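Local structure of ribose-phosphate pyrophosphokinase (Thermus thermophilus, 5T3O) at residues Q15-A20 with P287-A292; E44-G49 with K76-A81; V51-S56 with A81-V86; E67-V72 with D112-A117; D120-M125 with F136-D141. The protein probably makes 5-phospho-alpha-D-ribose 1-diphosphate (PRPP), with magnesium, by transferring the pyrophosphoryl group of ATP to the 1-hydroxyl of ribose 5-phosphate. All coordinates share one frame; numbering follows the deposited sequence.

Interaction 1 (Q15-A20 with P287-A292); sequences QAIAEA and PLFAEA
I17 and A290 are the nearest CA pair of the two helical segments, 4.9 Å apart. One turn away the backbones diverge a little, with A20 CA 5.9 Å from P287 CA. Alanine makes so close a pass possible: A290 CB points toward residues 15-20 and rests 3.4 Å from I17 O, while A20 CB faces it at 3.9 Å from A290 CB. No hydrogen bond crosses; bonds such as that from A20 N to A16 O stay within each segment. I17 does most of the reaching. Its CG1 is anti to the carbonyl carbon (chi1 -73°), and the extended branch carries CD1 to within 3.6 Å of F289 CB. The shorter branch, CG2, settles 4.1 Å from A290 CB. F289 meets I17 chiefly with CB, and its ring runs on away from the isoleucine. That ring joins helix 286-298, from the C-terminal part of the chain, to the N-terminal sheet, where it meets L123 and M125 of strand 121-125 and L143 of strand 140-143. I17 also touches A286 and I293, so helix 11-19 lies against helix 286-298, which in turn packs on the strands.

Interaction 2 (E44-G49 with K76-A81); sequences ESLREG and KGASAA. With SO4 (sulfate ion), chain H.
E48 and S79 join a type II beta turn, L46 to G49, to the Schellman motif that closes helix 61-77. E48 N donates to S79 O at 2.8 Å, a nearly straight bond (164°) whose donor sits 27° out of the carbonyl plane. R47 CA also sends its hydrogen toward that oxygen, while A81 N makes a weak bond to G49 O. L46 CD1 packs 3.8 Å from A78 CB. A water accepts from L46 N and reaches A78 O and the sulfate that lies beside the turn. Both loops owe their shape to residues with positive phi: E48 inside the turn and S79 as C-prime residue of the helix.

The next shell is ionic. The R47 chain leaves extended, and the bend at chi3 (-73°) turns the guanidinium across S79, whose OG lies over one face, while the sulfate lies at its edge. R47 NE gives the sulfate O1 a bond of 2.9 Å, and NH2 reaches O3. Further out, other chains fix these groups: R47 NH2 pairs with D141, E48 with R82 and S79 OG with R121, all of the second subunit. S301, V302 and S303 of that subunit and R102 of the third also hold the sulfate. Such a sulfate, probably from the crystallisation liquor, is consistent with the interfacial allosteric anion site known in bacterial class I PRPP synthases. S45 OG ties the shells together, accepting from R47 N in an ST turn and donating to sulfate O1 at 2.7 Å.

Interaction 3 (V51-S56 with A81-V86); sequences VFIVQS and ARVTAV
V51 opens the pairing with R82: its N donates to R82 O at 2.9 Å, and its O accepts from T84 N, straddling V83. V51 O also accepts a hydrogen bond from a water and lies 3.3 Å from V83 CA, a CA-H...O contact. F52 turns to the opposite face of the sheet, where its ring lies beside T84, CE2 being 3.5 Å from OG1. The same water sits above one face of the ring, offset toward the rim, and V86 CG2 meets the ring at its edge, in plane. I53 repeats the backbone pattern around A85, with N bonded to T84 O and O receiving V86 N at 2.7 Å. V54 brings CG2 to 3.8 Å from V86 CG1 on the face of F52. Q55 N then closes the row with a bond of 2.9 Å to V86 O, and its side-chain amide turns off to S9, H64 and E67. At the other end R82 pairs with D50. V51, I53 and V83 share the other face; I53 and V83 pack on helix 61-77, V51 on A80. Two adjacent parallel strands in matched register, linked by that helix, form a beta-alpha-beta unit of the PRTase-like N-terminal domain.

Interaction 4 (E67-V72 with D112-A117); sequences ELLMMV and DLLQTA
L69 and L114 meet where two helices, 61-77 and 106-117, lie side by side over one face of the parallel N-terminal sheet, in one of the helical layers of an alpha/beta fold. The axes of the two short segments pass 9.0 Å apart and run in roughly the same direction, 28° from parallel. L69 is the central wedge. With CG anti to the carbonyl carbon (chi1 -67°) and the rest of the chain extended, its CD2 branch goes in between L113, L114 and A117. CD2 lies 3.5 Å from L113 O and 3.8 Å from A117 CB. Its approach to L114 CD1 looks tighter than ordinary van der Waals contact, but the L114 torsions are unusual, so that detail is doubtful. L68 comes at the same methyl from another side with its CD2, and the exact spacing there carries the same caution. Where the backbones are nearest, A117 points toward the other helix and sets CB 3.6 Å from L69 O. V72, one turn beyond L69, lays CG1 alongside A117 O at 3.7 Å.

Toward the sheet, V72 continues onto V83 and L114 onto I87. On the outer side T116 packs against its counterpart in the third subunit, and D112 forms a salt bridge with K137 of the fifth.

Across the helices themselves no hydrogen bond forms. L113 O, for all its closeness to L69 CD2, is already engaged by A117 N within its own helix, so what joins the two helices across this face is van der Waals contact, mostly between apolar groups, and the polar partners lie at other sides of the helices.

Interaction 5 (D120-M125 with F136-D141); sequences DRVLTM and FKIPVD
V122 and D141 supply most of the backbone bonding between these parallel strands. V122 N donates in the carbonyl plane to P139 O at 2.9 Å, and V122 O accepts D141 N on the other side of V140. T124 N completes the series with a 3.0 Å bond to D141 O. Carbonyls V122 O and D141 O each gain a CA-H...O contact as well, from V140 and L123.

The charged side chains also find partners. R121 NH1 forms a salt bridge of 2.8 Å with D141 OD2, the guanidinium and carboxylate planes differing by only 16°. P139 covers one guanidinium face, its CB 3.8 Å from R121 NH2. That NH2 goes on to S79 OG of the fourth subunit, whose R47 NH2 forms a salt bridge with D141 OD1; two arginines from different chains thus grip one carboxylate, which would tend to keep it ionised. D120 divides its oxygens between K76 NZ and V83 N, while T124 OG1 bonds to I87 O.

Apolar cover comes from V122, whose CG2 lies 3.6 Å from F136 CE2 and 3.8 Å from I138 CD1. Strand 121-125 runs between strands 82-87 and 140-143, the latter outermost within this chain. F136 and I138 pack on helix 106-117, while L123 meets I293, and D141 meets I296, of helix 286-298.

Overall arrangement
Interactions 3 and 5 share the parallel five-stranded N-terminal sheet; their centres are 10 Å apart, and strands 82-87 and 121-125 hydrogen-bond directly. Interaction 4 lies against this sheet, its centre 10 Å from that of interaction 3, while interaction 1 brings helix 286-298 to it through F289 and encloses the other four along the chain. Interactions 2, 3 and 4 alternate in sequence and interweave strand 50-54, helix 61-77 and strand 82-87; interaction 5 follows in series. Interaction 2, whose centre is 19 Å from that of interaction 5, joins it by K76-D120 within the chain and by further pairs between subunits, so the same sheet ends help to build the hexamer.

Interaction 1 (Q15-A20 with P287-A292)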
# COMPACT_ATOMS: atom_id res chain seq x y z
N GLN A 15 -17.31 28.42 -12.38
CA GLN A 15 -18.35 28.77 -13.35
C GLN A 15 -17.73 29.39 -14.59
O GLN A 15 -18.14 29.09 -15.70
CB GLN A 15 -19.38 29.73 -12.73
CG GLN A 15 -20.60 30.01 -13.59
CD GLN A 15 -21.47 28.78 -13.76
OE1 GLN A 15 -22.01 28.26 -12.79
NE2 GLN A 15 -21.63 28.33 -15.00
N ALA A 16 -16.73 30.25 -14.38
CA ALA A 16 -16.00 30.90 -15.47
C ALA A 16 -15.12 29.90 -16.24
O ALA A 16 -15.05 29.97 -17.47
CB ALA A 16 -15.15 32.04 -14.94
N ILE A 17 -14.46 28.99 -15.52
CA ILE A 17 -13.70 27.89 -16.14
C ILE A 17 -14.61 27.06 -17.03
O ILE A 17 -14.24 26.74 -18.16
CB ILE A 17 -13.00 26.97 -15.10
CG1 ILE A 17 -11.81 27.69 -14.46
CG2 ILE A 17 -12.50 25.67 -15.73
CD1 ILE A 17 -11.34 27.09 -13.16
N ALA A 18 -15.80 26.73 -16.52
CA ALA A 18 -16.76 25.92 -17.26
C ALA A 18 -17.27 26.62 -18.52
O ALA A 18 -17.25 26.03 -19.60
CB ALA A 18 -17.93 25.54 -16.36
N GLU A 19 -17.72 27.87 -18.38
CA GLU A 19 -18.20 28.67 -19.53
C GLU A 19 -17.12 28.90 -20.59
O GLU A 19 -17.44 28.95 -21.78
CB GLU A 19 -18.79 30.02 -19.07
CG GLU A 19 -20.16 29.91 -18.41
CD GLU A 19 -20.80 31.26 -18.09
OE1 GLU A 19 -21.12 31.50 -16.91
OE2 GLU A 19 -20.98 32.08 -19.03
N ALA A 20 -15.86 29.00 -20.16
CA ALA A 20 -14.72 29.23 -21.06
C ALA A 20 -14.32 28.04 -21.95
O ALA A 20 -13.46 28.19 -22.82
CB ALA A 20 -13.51 29.70 -20.27
N PRO A 287 -9.78 31.42 -17.95
CA PRO A 287 -9.41 30.96 -19.30
C PRO A 287 -8.14 30.10 -19.33
O PRO A 287 -8.07 29.15 -20.12
CB PRO A 287 -9.17 32.27 -20.08
CG PRO A 287 -9.93 33.31 -19.32
CD PRO A 287 -9.81 32.89 -17.88
N LEU A 288 -7.17 30.43 -18.49
CA LEU A 288 -5.95 29.64 -18.36
C LEU A 288 -6.21 28.24 -17.76
O LEU A 288 -5.72 27.24 -18.30
CB LEU A 288 -4.92 30.40 -17.53
CG LEU A 288 -3.54 29.78 -17.32
CD1 LEU A 288 -2.90 29.36 -18.64
CD2 LEU A 288 -2.64 30.76 -16.59
N PHE A 289 -6.98 28.17 -16.67
CA PHE A 289 -7.38 26.89 -16.07
C PHE A 289 -8.21 26.03 -17.03
O PHE A 289 -8.00 24.82 -17.11
CB PHE A 289 -8.14 27.07 -14.73
CG PHE A 289 -7.23 27.13 -13.52
CD1 PHE A 289 -6.72 28.34 -13.06
CD2 PHE A 289 -6.88 25.97 -12.85
CE1 PHE A 289 -5.88 28.39 -11.96
CE2 PHE A 289 -6.04 26.01 -11.74
CZ PHE A 289 -5.54 27.22 -11.30
N ALA A 290 -9.15 26.66 -17.74
CA ALA A 290 -9.97 25.97 -18.74
C ALA A 290 -9.13 25.38 -19.89
O ALA A 290 -9.42 24.29 -20.38
CB ALA A 290 -11.03 26.91 -19.30
N GLU A 291 -8.10 26.11 -20.30
CA GLU A 291 -7.18 25.65 -21.34
C GLU A 291 -6.30 24.49 -20.85
O GLU A 291 -6.05 23.55 -21.60
CB GLU A 291 -6.30 26.82 -21.83
CG GLU A 291 -5.33 26.50 -22.98
CD GLU A 291 -6.01 25.95 -24.22
OE1 GLU A 291 -7.19 26.28 -24.48
OE2 GLU A 291 -5.35 25.19 -24.96
N ALA A 292 -5.83 24.57 -19.61
CA ALA A 292 -5.07 23.48 -18.99
C ALA A 292 -5.93 22.21 -18.86
O ALA A 292 -5.47 21.12 -19.20
CB ALA A 292 -4.55 23.90 -17.63

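Interaction 2 (E44-G49 with K76-A81)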
# COMPACT_ATOMS: atom_id res chain seq x y z
N GLU A 44 -26.06 14.06 -11.11
CA GLU A 44 -25.92 13.37 -12.40
C GLU A 44 -24.88 12.24 -12.32
O GLU A 44 -24.00 12.26 -11.47
CB GLU A 44 -25.50 14.38 -13.49
CG GLU A 44 -24.03 14.84 -13.42
CD GLU A 44 -23.79 16.21 -14.06
OE1 GLU A 44 -24.48 17.18 -13.68
OE2 GLU A 44 -22.88 16.33 -14.92
N SER A 45 -24.98 11.28 -13.24
CA SER A 45 -23.98 10.22 -13.37
C SER A 45 -22.62 10.81 -13.75
O SER A 45 -22.55 11.72 -14.58
CB SER A 45 -24.42 9.19 -14.40
OG SER A 45 -23.49 8.13 -14.52
N LEU A 46 -21.55 10.32 -13.12
CA LEU A 46 -20.17 10.65 -13.50
C LEU A 46 -19.48 9.42 -14.08
O LEU A 46 -18.25 9.41 -14.20
CB LEU A 46 -19.33 11.09 -12.29
CG LEU A 46 -19.75 12.08 -11.21
CD1 LEU A 46 -20.80 11.47 -10.30
CD2 LEU A 46 -18.52 12.47 -10.41
N ARG A 47 -20.23 8.38 -14.41
CA ARG A 47 -19.63 7.07 -14.66
C ARG A 47 -18.73 7.11 -15.89
O ARG A 47 -19.14 7.58 -16.94
CB ARG A 47 -20.70 6.00 -14.83
CG ARG A 47 -20.15 4.59 -14.92
CD ARG A 47 -21.28 3.59 -14.93
NE ARG A 47 -21.91 3.45 -13.62
CZ ARG A 47 -21.67 2.48 -12.73
NH1 ARG A 47 -20.79 1.50 -12.97
NH2 ARG A 47 -22.32 2.50 -11.56
N GLU A 48 -17.50 6.61 -15.71
CA GLU A 48 -16.44 6.65 -16.72
C GLU A 48 -16.07 8.06 -17.20
O GLU A 48 -15.47 8.21 -18.26
CB GLU A 48 -16.76 5.70 -17.90
CG GLU A 48 -16.90 4.22 -17.53
CD GLU A 48 -15.70 3.67 -16.76
OE1 GLU A 48 -15.88 3.20 -15.60
OE2 GLU A 48 -14.57 3.73 -17.29
N GLY A 49 -16.38 9.08 -16.40
CA GLY A 49 -16.07 10.45 -16.75
C GLY A 49 -14.66 10.83 -16.36
O GLY A 49 -14.03 10.16 -15.53
N LYS A 76 -14.84 8.79 -7.21
CA LYS A 76 -14.30 7.42 -7.39
C LYS A 76 -15.35 6.36 -7.03
O LYS A 76 -15.49 5.36 -7.73
CB LYS A 76 -12.99 7.21 -6.61
CG LYS A 76 -11.76 7.85 -7.25
CD LYS A 76 -11.42 7.19 -8.59
CE LYS A 76 -10.09 7.63 -9.15
NZ LYS A 76 -8.92 6.99 -8.50
N GLY A 77 -16.11 6.58 -5.95
CA GLY A 77 -17.23 5.69 -5.60
C GLY A 77 -18.36 5.64 -6.61
O GLY A 77 -19.11 4.66 -6.69
N ALA A 78 -18.51 6.72 -7.38
CA ALA A 78 -19.47 6.80 -8.48
C ALA A 78 -18.88 6.32 -9.83
O ALA A 78 -19.54 6.46 -10.86
CB ALA A 78 -19.97 8.23 -8.60
N SER A 79 -17.66 5.77 -9.81
CA SER A 79 -17.01 5.13 -10.96
C SER A 79 -16.55 6.11 -12.03
O SER A 79 -16.61 5.82 -13.22
CB SER A 79 -17.88 4.03 -11.58
OG SER A 79 -18.29 3.08 -10.61
N ALA A 80 -16.07 7.27 -11.60
CA ALA A 80 -15.31 8.13 -12.48
C ALA A 80 -14.09 7.36 -12.98
O ALA A 80 -13.47 6.61 -12.23
CB ALA A 80 -14.88 9.38 -11.75
N ALA A 81 -13.77 7.55 -14.26
CA ALA A 81 -12.58 6.96 -14.87
C ALA A 81 -11.32 7.64 -14.35
O ALA A 81 -10.30 7.00 -14.19
CB ALA A 81 -12.65 7.07 -16.39
S SO4 H . -24.65 5.74 -12.13
O1 SO4 H . -23.63 5.79 -13.19
O2 SO4 H . -25.89 6.41 -12.60
O3 SO4 H . -24.95 4.34 -11.78
O4 SO4 H . -24.12 6.49 -10.97
O HOH W 1 -21.85 7.86 -11.62

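Interaction 3 (V51-S56 with A81-V86)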
# COMPACT_ATOMS: atom_id res chain seq x y z
N VAL A 51 -13.26 13.64 -14.48
CA VAL A 51 -13.92 14.64 -13.63
C VAL A 51 -12.89 15.55 -12.99
O VAL A 51 -11.82 15.11 -12.60
CB VAL A 51 -15.00 14.06 -12.64
CG1 VAL A 51 -15.21 12.57 -12.82
CG2 VAL A 51 -14.74 14.43 -11.18
N PHE A 52 -13.23 16.84 -12.91
CA PHE A 52 -12.35 17.87 -12.38
C PHE A 52 -13.14 18.57 -11.29
O PHE A 52 -14.27 18.98 -11.51
CB PHE A 52 -11.95 18.84 -13.49
CG PHE A 52 -11.06 18.23 -14.52
CD1 PHE A 52 -11.58 17.40 -15.50
CD2 PHE A 52 -9.69 18.46 -14.50
CE1 PHE A 52 -10.76 16.81 -16.45
CE2 PHE A 52 -8.86 17.87 -15.44
CZ PHE A 52 -9.40 17.05 -16.42
N ILE A 53 -12.56 18.65 -10.09
CA ILE A 53 -13.26 19.22 -8.95
C ILE A 53 -12.44 20.42 -8.52
O ILE A 53 -11.25 20.26 -8.23
CB ILE A 53 -13.41 18.21 -7.79
CG1 ILE A 53 -14.27 17.02 -8.24
CG2 ILE A 53 -14.06 18.87 -6.58
CD1 ILE A 53 -14.06 15.77 -7.42
N VAL A 54 -13.07 21.60 -8.54
CA VAL A 54 -12.43 22.87 -8.22
C VAL A 54 -12.68 23.26 -6.76
O VAL A 54 -13.81 23.42 -6.34
CB VAL A 54 -12.94 24.02 -9.13
CG1 VAL A 54 -12.24 25.33 -8.81
CG2 VAL A 54 -12.70 23.68 -10.59
N GLN A 55 -11.60 23.43 -6.01
CA GLN A 55 -11.70 23.91 -4.63
C GLN A 55 -10.42 24.63 -4.27
O GLN A 55 -9.35 24.06 -4.37
CB GLN A 55 -11.91 22.76 -3.65
CG GLN A 55 -12.23 23.19 -2.22
CD GLN A 55 -13.72 23.37 -2.01
OE1 GLN A 55 -14.38 24.09 -2.75
NE2 GLN A 55 -14.26 22.69 -1.02
N SER A 56 -10.55 25.87 -3.83
CA SER A 56 -9.43 26.59 -3.27
C SER A 56 -9.50 26.51 -1.76
O SER A 56 -10.57 26.32 -1.19
CB SER A 56 -9.44 28.04 -3.72
OG SER A 56 -9.30 28.10 -5.12
N ALA A 81 -13.77 7.55 -14.26
CA ALA A 81 -12.58 6.96 -14.87
C ALA A 81 -11.32 7.64 -14.35
O ALA A 81 -10.30 7.00 -14.19
CB ALA A 81 -12.65 7.07 -16.39
N ARG A 82 -11.41 8.94 -14.10
CA ARG A 82 -10.30 9.72 -13.60
C ARG A 82 -10.80 10.92 -12.81
O ARG A 82 -11.84 11.50 -13.15
CB ARG A 82 -9.42 10.18 -14.77
CG ARG A 82 -8.15 10.89 -14.35
CD ARG A 82 -7.15 11.02 -15.49
NE ARG A 82 -7.56 11.98 -16.53
CZ ARG A 82 -6.78 12.36 -17.54
NH1 ARG A 82 -7.24 13.24 -18.43
NH2 ARG A 82 -5.53 11.89 -17.67
N VAL A 83 -10.10 11.30 -11.74
CA VAL A 83 -10.49 12.51 -11.00
C VAL A 83 -9.28 13.38 -10.69
O VAL A 83 -8.26 12.91 -10.19
CB VAL A 83 -11.46 12.27 -9.79
CG1 VAL A 83 -11.74 10.80 -9.56
CG2 VAL A 83 -11.04 12.98 -8.51
N THR A 84 -9.41 14.65 -11.05
CA THR A 84 -8.37 15.64 -10.84
C THR A 84 -8.86 16.61 -9.79
O THR A 84 -9.99 17.07 -9.84
CB THR A 84 -8.08 16.41 -12.15
OG1 THR A 84 -7.73 15.47 -13.16
CG2 THR A 84 -6.94 17.42 -11.96
N ALA A 85 -8.00 16.89 -8.82
CA ALA A 85 -8.25 17.92 -7.84
C ALA A 85 -7.73 19.23 -8.43
O ALA A 85 -6.52 19.44 -8.52
CB ALA A 85 -7.55 17.60 -6.53
N VAL A 86 -8.64 20.08 -8.86
CA VAL A 86 -8.28 21.42 -9.32
C VAL A 86 -8.24 22.33 -8.09
O VAL A 86 -9.28 22.73 -7.56
CB VAL A 86 -9.26 21.93 -10.38
CG1 VAL A 86 -8.90 23.34 -10.81
CG2 VAL A 86 -9.26 20.99 -11.58
O HOH W 2 -9.62 14.09 -14.03

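Interaction 4 (E67-V72 with D112-A117)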
# COMPACT_ATOMS: atom_id res chain seq x y z
N GLU A 67 -14.66 18.84 2.23
CA GLU A 67 -15.58 18.76 1.09
C GLU A 67 -14.85 18.27 -0.18
O GLU A 67 -15.41 17.50 -0.94
CB GLU A 67 -16.24 20.12 0.82
CG GLU A 67 -17.29 20.13 -0.28
CD GLU A 67 -17.69 21.53 -0.76
OE1 GLU A 67 -16.90 22.50 -0.64
OE2 GLU A 67 -18.81 21.67 -1.28
N LEU A 68 -13.64 18.77 -0.42
CA LEU A 68 -12.82 18.32 -1.55
C LEU A 68 -12.51 16.83 -1.41
O LEU A 68 -12.76 16.06 -2.35
CB LEU A 68 -11.52 19.12 -1.61
CG LEU A 68 -10.47 18.72 -2.65
CD1 LEU A 68 -11.02 18.78 -4.06
CD2 LEU A 68 -9.25 19.60 -2.51
N LEU A 69 -12.03 16.44 -0.23
CA LEU A 69 -11.74 15.03 0.06
C LEU A 69 -12.95 14.16 -0.18
O LEU A 69 -12.84 13.14 -0.87
CB LEU A 69 -11.18 14.84 1.48
CG LEU A 69 -9.79 15.44 1.73
CD1 LEU A 69 -9.45 15.35 3.21
CD2 LEU A 69 -8.70 14.79 0.90
N MET A 70 -14.12 14.59 0.30
CA MET A 70 -15.37 13.84 0.12
C MET A 70 -15.83 13.76 -1.35
O MET A 70 -16.32 12.71 -1.80
CB MET A 70 -16.50 14.42 0.99
CG MET A 70 -16.35 14.15 2.48
SD MET A 70 -17.58 15.01 3.48
CE MET A 70 -19.08 14.16 3.02
N MET A 71 -15.70 14.87 -2.07
CA MET A 71 -16.09 14.92 -3.48
C MET A 71 -15.21 14.02 -4.36
O MET A 71 -15.72 13.37 -5.25
CB MET A 71 -16.10 16.37 -4.01
CG MET A 71 -17.34 17.14 -3.58
SD MET A 71 -17.44 18.82 -4.23
CE MET A 71 -18.06 18.45 -5.87
N VAL A 72 -13.92 14.01 -4.09
CA VAL A 72 -12.98 13.10 -4.76
C VAL A 72 -13.34 11.64 -4.45
O VAL A 72 -13.42 10.82 -5.37
CB VAL A 72 -11.51 13.41 -4.38
CG1 VAL A 72 -10.56 12.30 -4.84
CG2 VAL A 72 -11.08 14.74 -4.98
N ASP A 112 -0.99 13.25 0.76
CA ASP A 112 -1.32 11.87 1.12
C ASP A 112 -2.81 11.65 1.33
O ASP A 112 -3.35 10.68 0.83
CB ASP A 112 -0.53 11.40 2.34
CG ASP A 112 0.94 11.17 2.04
OD1 ASP A 112 1.30 10.84 0.88
OD2 ASP A 112 1.76 11.29 2.98
N LEU A 113 -3.46 12.59 2.02
CA LEU A 113 -4.92 12.56 2.23
C LEU A 113 -5.70 12.60 0.93
O LEU A 113 -6.69 11.89 0.76
CB LEU A 113 -5.39 13.73 3.11
CG LEU A 113 -5.49 13.58 4.64
CD1 LEU A 113 -4.61 12.50 5.24
CD2 LEU A 113 -5.25 14.92 5.33
N LEU A 114 -5.28 13.48 0.03
CA LEU A 114 -5.89 13.61 -1.30
C LEU A 114 -5.76 12.30 -2.07
O LEU A 114 -6.70 11.85 -2.70
CB LEU A 114 -5.21 14.72 -2.11
CG LEU A 114 -5.81 16.11 -2.37
CD1 LEU A 114 -7.10 16.45 -1.65
CD2 LEU A 114 -4.76 17.18 -2.12
N GLN A 115 -4.58 11.70 -2.01
CA GLN A 115 -4.33 10.43 -2.69
C GLN A 115 -5.19 9.29 -2.14
O GLN A 115 -5.73 8.51 -2.91
CB GLN A 115 -2.85 10.06 -2.63
CG GLN A 115 -2.05 10.93 -3.57
CD GLN A 115 -0.59 11.00 -3.25
OE1 GLN A 115 -0.03 10.19 -2.49
NE2 GLN A 115 0.05 11.99 -3.80
N THR A 116 -5.34 9.20 -0.81
CA THR A 116 -6.13 8.08 -0.27
C THR A 116 -7.62 8.34 -0.51
O THR A 116 -8.36 7.40 -0.79
CB THR A 116 -5.77 7.69 1.18
OG1 THR A 116 -6.37 8.59 2.10
CG2 THR A 116 -4.28 7.66 1.37
N ALA A 117 -8.03 9.61 -0.49
CA ALA A 117 -9.39 9.97 -0.94
C ALA A 117 -9.70 9.53 -2.38
O ALA A 117 -10.86 9.27 -2.71
CB ALA A 117 -9.61 11.48 -0.81

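Interaction 5 (D120-M125 with F136-D141)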
# COMPACT_ATOMS: atom_id res chain seq x y z
N ASP A 120 -6.46 11.26 -8.73
CA ASP A 120 -5.47 10.75 -9.70
C ASP A 120 -4.47 11.81 -10.11
O ASP A 120 -3.36 11.48 -10.52
CB ASP A 120 -6.18 10.22 -10.95
CG ASP A 120 -7.13 9.09 -10.64
OD1 ASP A 120 -6.72 8.12 -9.96
OD2 ASP A 120 -8.30 9.17 -11.05
N ARG A 121 -4.86 13.08 -10.05
CA ARG A 121 -3.94 14.19 -10.33
C ARG A 121 -4.40 15.50 -9.69
O ARG A 121 -5.55 15.64 -9.24
CB ARG A 121 -3.74 14.38 -11.85
CG ARG A 121 -5.01 14.28 -12.68
CD ARG A 121 -4.85 14.76 -14.13
NE ARG A 121 -3.79 14.05 -14.84
CZ ARG A 121 -2.55 14.49 -15.07
NH1 ARG A 121 -2.12 15.69 -14.69
NH2 ARG A 121 -1.71 13.69 -15.70
N VAL A 122 -3.47 16.44 -9.65
CA VAL A 122 -3.71 17.77 -9.14
C VAL A 122 -3.41 18.78 -10.26
O VAL A 122 -2.44 18.63 -11.00
CB VAL A 122 -2.83 18.05 -7.89
CG1 VAL A 122 -2.97 19.49 -7.42
CG2 VAL A 122 -3.21 17.08 -6.77
N LEU A 123 -4.28 19.79 -10.35
CA LEU A 123 -4.05 20.98 -11.18
C LEU A 123 -4.06 22.20 -10.25
O LEU A 123 -5.07 22.49 -9.61
CB LEU A 123 -5.16 21.09 -12.22
CG LEU A 123 -4.89 21.81 -13.56
CD1 LEU A 123 -6.19 22.41 -14.07
CD2 LEU A 123 -3.79 22.86 -13.52
N THR A 124 -2.94 22.91 -10.18
CA THR A 124 -2.79 24.04 -9.26
C THR A 124 -1.98 25.19 -9.87
O THR A 124 -1.31 25.02 -10.89
CB THR A 124 -2.16 23.55 -7.93
OG1 THR A 124 -2.28 24.58 -6.93
CG2 THR A 124 -0.69 23.15 -8.11
N MET A 125 -2.06 26.37 -9.24
CA MET A 125 -1.33 27.56 -9.70
C MET A 125 -0.46 28.14 -8.60
O MET A 125 -0.92 28.28 -7.47
CB MET A 125 -2.31 28.62 -10.20
CG MET A 125 -1.65 29.85 -10.81
SD MET A 125 -2.86 30.96 -11.55
CE MET A 125 -3.18 30.12 -13.10
N PHE A 136 3.70 15.17 -3.67
CA PHE A 136 2.72 14.35 -4.37
C PHE A 136 3.39 13.20 -5.13
O PHE A 136 4.34 13.43 -5.86
CB PHE A 136 1.90 15.21 -5.33
CG PHE A 136 1.01 16.19 -4.65
CD1 PHE A 136 1.51 17.39 -4.15
CD2 PHE A 136 -0.34 15.91 -4.46
CE1 PHE A 136 0.68 18.29 -3.50
CE2 PHE A 136 -1.17 16.81 -3.81
CZ PHE A 136 -0.66 18.01 -3.33
N LYS A 137 2.94 11.96 -4.90
CA LYS A 137 3.17 10.82 -5.80
C LYS A 137 2.42 10.98 -7.13
O LYS A 137 2.98 10.75 -8.18
CB LYS A 137 2.76 9.50 -5.12
CG LYS A 137 2.98 8.21 -5.94
CD LYS A 137 4.34 8.13 -6.63
CE LYS A 137 5.51 8.29 -5.66
NZ LYS A 137 6.77 8.65 -6.34
N ILE A 138 1.15 11.37 -7.06
CA ILE A 138 0.36 11.63 -8.27
C ILE A 138 0.88 12.83 -9.07
O ILE A 138 1.55 13.70 -8.52
CB ILE A 138 -1.15 11.82 -7.98
CG1 ILE A 138 -1.42 13.04 -7.07
CG2 ILE A 138 -1.73 10.50 -7.47
CD1 ILE A 138 -2.89 13.28 -6.73
N PRO A 139 0.57 12.87 -10.39
CA PRO A 139 0.99 14.01 -11.22
C PRO A 139 0.33 15.31 -10.79
O PRO A 139 -0.89 15.34 -10.56
CB PRO A 139 0.50 13.63 -12.62
CG PRO A 139 0.31 12.16 -12.60
CD PRO A 139 -0.06 11.80 -11.19
N VAL A 140 1.13 16.37 -10.65
CA VAL A 140 0.59 17.72 -10.47
C VAL A 140 1.01 18.61 -11.66
O VAL A 140 2.19 18.76 -11.97
CB VAL A 140 0.88 18.35 -9.07
CG1 VAL A 140 1.35 17.30 -8.07
CG2 VAL A 140 1.86 19.51 -9.11
N ASP A 141 0.01 19.18 -12.32
CA ASP A 141 0.23 20.21 -13.33
C ASP A 141 0.24 21.56 -12.60
O ASP A 141 -0.70 21.89 -11.89
CB ASP A 141 -0.84 20.12 -14.42
CG ASP A 141 -0.64 18.90 -15.33
OD1 ASP A 141 0.53 18.61 -15.68
OD2 ASP A 141 -1.64 18.23 -15.68